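Local coordinates for mandelate racemase / muconate lactonizing enzyme, C-terminal domain protein (Pseudovibrio sp. JE062, PDB 4JHM) that is of unknown function but belongs to the enolase superfamily, pairing an N-terminal capping domain with a barrel-type C-terminal domain, at residues 144-147 against 148-152; 169-172 against 173-176. All coordinates share one frame; numbering follows the deposited sequence.

Contact 1 (144-147 against 148-152)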
loop_
_atom_site.group_PDB
_atom_site.type_symbol
_atom_site.label_atom_id
_atom_site.label_comp_id
_atom_site.label_asym_id
_atom_site.label_seq_id
_atom_site.Cartn_x
_atom_site.Cartn_y
_atom_site.Cartn_z
ATOM N N ASP A 144 26.218 -2.147 39.206
ATOM C CA ASP A 144 25.116 -2.674 40.012
ATOM C C ASP A 144 24.199 -1.568 40.534
ATOM O O ASP A 144 22.985 -1.757 40.622
ATOM C CB ASP A 144 25.652 -3.503 41.185
ATOM C CG ASP A 144 26.065 -4.905 40.772
ATOM O OD1 ASP A 144 26.848 -5.040 39.812
ATOM O OD2 ASP A 144 25.609 -5.877 41.412
ATOM N N THR A 145 24.780 -0.423 40.885
ATOM C CA THR A 145 23.998 0.721 41.351
ATOM C C THR A 145 24.195 1.941 40.459
ATOM O O THR A 145 25.256 2.126 39.864
ATOM C CB THR A 145 24.368 1.113 42.792
ATOM O OG1 THR A 145 25.791 1.213 42.914
ATOM C CG2 THR A 145 23.848 0.084 43.775
ATOM N N VAL A 146 23.160 2.772 40.385
ATOM C CA VAL A 146 23.177 3.982 39.568
ATOM C C VAL A 146 24.332 4.909 39.926
ATOM O O VAL A 146 24.883 5.581 39.052
ATOM C CB VAL A 146 21.861 4.776 39.723
ATOM C CG1 VAL A 146 22.054 6.230 39.314
ATOM C CG2 VAL A 146 20.747 4.129 38.915
ATOM N N GLU A 147 24.688 4.947 41.209
ATOM C CA GLU A 147 25.692 5.889 41.710
ATOM C C GLU A 147 27.099 5.547 41.220
ATOM O O GLU A 147 27.952 6.426 41.114
ATOM C CB GLU A 147 25.668 5.943 43.242
ATOM C CG GLU A 147 24.430 6.613 43.832
ATOM C CD GLU A 147 23.156 5.811 43.618
ATOM O OE1 GLU A 147 23.235 4.567 43.508
ATOM O OE2 GLU A 147 22.068 6.425 43.564
ATOM N N GLU A 148 27.333 4.276 40.914
ATOM C CA GLU A 148 28.626 3.837 40.394
ATOM C C GLU A 148 28.924 4.440 39.022
ATOM O O GLU A 148 30.075 4.476 38.592
ATOM C CB GLU A 148 28.673 2.307 40.302
ATOM C CG GLU A 148 28.666 1.596 41.650
ATOM C CD GLU A 148 28.790 0.088 41.518
ATOM O OE1 GLU A 148 29.838 -0.386 41.030
ATOM O OE2 GLU A 148 27.842 -0.627 41.907
ATOM N N TYR A 149 27.883 4.908 38.338
ATOM C CA TYR A 149 28.021 5.435 36.984
ATOM C C TYR A 149 28.681 6.810 36.932
ATOM O O TYR A 149 29.337 7.146 35.948
ATOM C CB TYR A 149 26.651 5.504 36.296
ATOM C CG TYR A 149 26.207 4.193 35.681
ATOM C CD1 TYR A 149 25.520 3.248 36.430
ATOM C CD2 TYR A 149 26.482 3.899 34.350
ATOM C CE1 TYR A 149 25.117 2.047 35.873
ATOM C CE2 TYR A 149 26.087 2.700 33.787
ATOM C CZ TYR A 149 25.403 1.777 34.552
ATOM O OH TYR A 149 25.004 0.582 33.998
ATOM N N PHE A 150 28.509 7.607 37.981
ATOM C CA PHE A 150 28.935 9.005 37.936
ATOM C C PHE A 150 30.456 9.168 37.890
ATOM O O PHE A 150 30.968 9.924 37.062
ATOM C CB PHE A 150 28.342 9.797 39.105
ATOM C CG PHE A 150 26.840 9.735 39.184
ATOM C CD1 PHE A 150 26.066 9.802 38.038
ATOM C CD2 PHE A 150 26.203 9.621 40.410
ATOM C CE1 PHE A 150 24.686 9.747 38.114
ATOM C CE2 PHE A 150 24.822 9.567 40.491
ATOM C CZ PHE A 150 24.064 9.632 39.342
ATOM N N PRO A 151 31.189 8.472 38.778
ATOM C CA PRO A 151 32.646 8.535 38.685
ATOM C C PRO A 151 33.139 8.126 37.302
ATOM O O PRO A 151 33.937 8.833 36.691
ATOM C CB PRO A 151 33.113 7.528 39.740
ATOM C CG PRO A 151 32.005 7.484 40.734
ATOM C CD PRO A 151 30.743 7.688 39.945
ATOM N N TYR A 152 32.651 6.994 36.810
ATOM C CA TYR A 152 33.051 6.495 35.504
ATOM C C TYR A 152 32.799 7.536 34.417
ATOM O O TYR A 152 33.658 7.783 33.571
ATOM C CB TYR A 152 32.304 5.201 35.172
ATOM C CG TYR A 152 32.589 4.692 33.782
ATOM C CD1 TYR A 152 31.827 5.111 32.700
ATOM C CD2 TYR A 152 33.631 3.809 33.543
ATOM C CE1 TYR A 152 32.086 4.655 31.422
ATOM C CE2 TYR A 152 33.897 3.348 32.265
ATOM C CZ TYR A 152 33.119 3.777 31.209
ATOM O OH TYR A 152 33.373 3.326 29.937
#
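The glutamate half of a capping box joins T145 to E148 where the chain turns into helix 149-159. E148 OE2 accepts two bonds from T145, one from the backbone N at 3.2 Å (147° at the hydrogen) and one from OG1 at 2.9 Å. The hydroxyl arrives on the anti lone pair, whereas the N-H comes from above the carboxylate plane. E148 reaches back because its CG lies beside its own backbone N (chi1 -68°) and the chain is extended beyond it. The other half of a full box is not formed: T145 OG1 is 4.0 Å from E148 N, and that amide bonds instead to T145 O at 3.2 Å.

In the barrel-type domain this turn links strand 133-139 to helix 149-159 in a beta-alpha unit. The winding continues through Y149 N to V146 O at 3.2 Å, with the donor above the carbonyl plane, and through a weak bond from F150 N to E147 O. V146 O also lies over the centre of the F150 ring, 4.1 Å above its plane, while V146 CG1 touches F150 CZ at 4.0 Å. K185 adds a cation-pi contact to F150, and V146 packs on L178 and A181 of helix 172-186. The Y149 ring presents its edge to the carbonyls of T145 and V146, and its OH bonds to H167 O.

Contact 2 (169-172 against 173-176); sequences YCVY and DKDV
D175 reaches back from helix 172-186 to the backbone amides of Y169 and C170. OD1 is the acceptor for both, at 2.9 Å from Y169 N and 3.1 Å from C170 N, but the N-H...O angles of 121° and 125° make both bonds weak. The other oxygen, OD2, is also hydrogen-bonded by the hydroxyl of Y201. With CG of D175 beside its own N, the carboxylate is brought within reach of the loop amides. Separately, the carboxylate lies nearly coplanar with the Y169 ring (29° between planes), with OD1 at the ring edge.

The loop comes from strand 163-167, making this the strand-to-helix connection of a beta-alpha unit in the barrel-type domain. C170 takes a left-handed backbone conformation within that connection. The first helical turn is fixed by two i to i+4 bonds: D175 N to V171 O at 3.0 Å, almost straight, and V176 N to Y172 O at 2.8 Å, more bent.

K174 crosses Y169 at about a right angle. Its CE sits over one ring face, 4.0 Å from the centroid, in a CH-pi contact, while NZ goes on to a salt bridge with D28, in the loop between strands 8-16 and 34-44. A second CH-pi contact places V176 CG2 3.7 Å from the centroid of the Y172 ring. Y172 and V176 both also touch M209 of helix 203-215.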
loop_
_atom_site.group_PDB
_atom_site.type_symbol
_atom_site.label_atom_id
_atom_site.label_comp_id
_atom_site.label_asym_id
_atom_site.label_seq_id
_atom_site.Cartn_x
_atom_site.Cartn_y
_atom_site.Cartn_z
ATOM N N TYR A 169 20.804 -2.013 32.767
ATOM C CA TYR A 169 20.229 -3.206 33.357
ATOM C C TYR A 169 19.327 -3.930 32.364
ATOM O O TYR A 169 19.088 -5.128 32.494
ATOM C CB TYR A 169 19.457 -2.830 34.623
ATOM C CG TYR A 169 20.288 -2.015 35.592
ATOM C CD1 TYR A 169 21.152 -2.635 36.482
ATOM C CD2 TYR A 169 20.224 -0.626 35.605
ATOM C CE1 TYR A 169 21.923 -1.899 37.364
ATOM C CE2 TYR A 169 20.991 0.119 36.484
ATOM C CZ TYR A 169 21.839 -0.523 37.363
ATOM O OH TYR A 169 22.610 0.202 38.244
ATOM N N CYS A 170 18.844 -3.204 31.361
ATOM C CA CYS A 170 17.920 -3.766 30.384
ATOM C C CYS A 170 16.622 -4.190 31.068
ATOM O O CYS A 170 15.959 -5.138 30.650
ATOM C CB CYS A 170 18.567 -4.937 29.648
ATOM S SG CYS A 170 20.072 -4.452 28.780
ATOM N N VAL A 171 16.287 -3.461 32.129
ATOM C CA VAL A 171 15.029 -3.607 32.841
ATOM C C VAL A 171 14.435 -2.202 32.990
ATOM O O VAL A 171 14.811 -1.443 33.884
ATOM C CB VAL A 171 15.247 -4.259 34.224
ATOM C CG1 VAL A 171 13.973 -4.219 35.055
ATOM C CG2 VAL A 171 15.741 -5.690 34.062
ATOM N N TYR A 172 13.527 -1.855 32.086
ATOM C CA TYR A 172 12.919 -0.529 32.049
ATOM C C TYR A 172 12.937 0.202 33.397
ATOM O O TYR A 172 13.401 1.334 33.482
ATOM C CB TYR A 172 11.479 -0.633 31.531
ATOM C CG TYR A 172 10.789 0.701 31.401
ATOM C CD1 TYR A 172 11.292 1.682 30.561
ATOM C CD2 TYR A 172 9.633 0.978 32.110
ATOM C CE1 TYR A 172 10.666 2.907 30.439
ATOM C CE2 TYR A 172 9.002 2.203 31.999
ATOM C CZ TYR A 172 9.524 3.162 31.163
ATOM O OH TYR A 172 8.902 4.382 31.050
ATOM N N ASP A 173 12.437 -0.439 34.446
ATOM C CA ASP A 173 12.308 0.217 35.752
ATOM C C ASP A 173 13.638 0.713 36.314
ATOM O O ASP A 173 13.756 1.879 36.692
ATOM C CB ASP A 173 11.639 -0.724 36.748
ATOM C CG ASP A 173 10.255 -1.135 36.305
ATOM O OD1 ASP A 173 9.380 -0.246 36.189
ATOM O OD2 ASP A 173 10.047 -2.344 36.061
ATOM N N LYS A 174 14.633 -0.168 36.367
ATOM C CA LYS A 174 15.966 0.208 36.841
ATOM C C LYS A 174 16.656 1.161 35.860
ATOM O O LYS A 174 17.320 2.116 36.266
ATOM C CB LYS A 174 16.820 -1.039 37.072
ATOM C CG LYS A 174 16.282 -1.943 38.174
ATOM C CD LYS A 174 16.979 -3.294 38.205
ATOM C CE LYS A 174 18.375 -3.189 38.799
ATOM N NZ LYS A 174 19.064 -4.510 38.829
ATOM N N ASP A 175 16.481 0.910 34.569
ATOM C CA ASP A 175 17.048 1.776 33.541
ATOM C C ASP A 175 16.500 3.198 33.619
ATOM O O ASP A 175 17.182 4.152 33.253
ATOM C CB ASP A 175 16.771 1.201 32.158
ATOM C CG ASP A 175 17.532 -0.082 31.899
ATOM O OD1 ASP A 175 18.396 -0.446 32.721
ATOM O OD2 ASP A 175 17.269 -0.726 30.867
ATOM N N VAL A 176 15.266 3.344 34.093
ATOM C CA VAL A 176 14.657 4.666 34.207
ATOM C C VAL A 176 15.273 5.451 35.364
ATOM O O VAL A 176 15.449 6.665 35.272
ATOM C CB VAL A 176 13.128 4.576 34.394
ATOM C CG1 VAL A 176 12.576 5.876 34.961
ATOM C CG2 VAL A 176 12.449 4.244 33.072
#

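Both contacts form at a strand-to-helix turn, and the two units are consecutive: contact 1 leads into helix 149-159 and contact 2 into helix 172-186, their centres about 14 Å apart. Contact 1 lies at the surface, with five of eight touching residues exposed, while contact 2 is partly buried. In each an acidic side chain accepts from the preceding loop: one N-H and a hydroxyl in contact 1, two N-H groups in contact 2, where these carboxylate bonds are weak and CH-pi packing is added. The turns meet directly where Y169 OH lies 3.1 Å from D144 O, a probable but weak hydrogen bond, and where it packs against Y149 CE1.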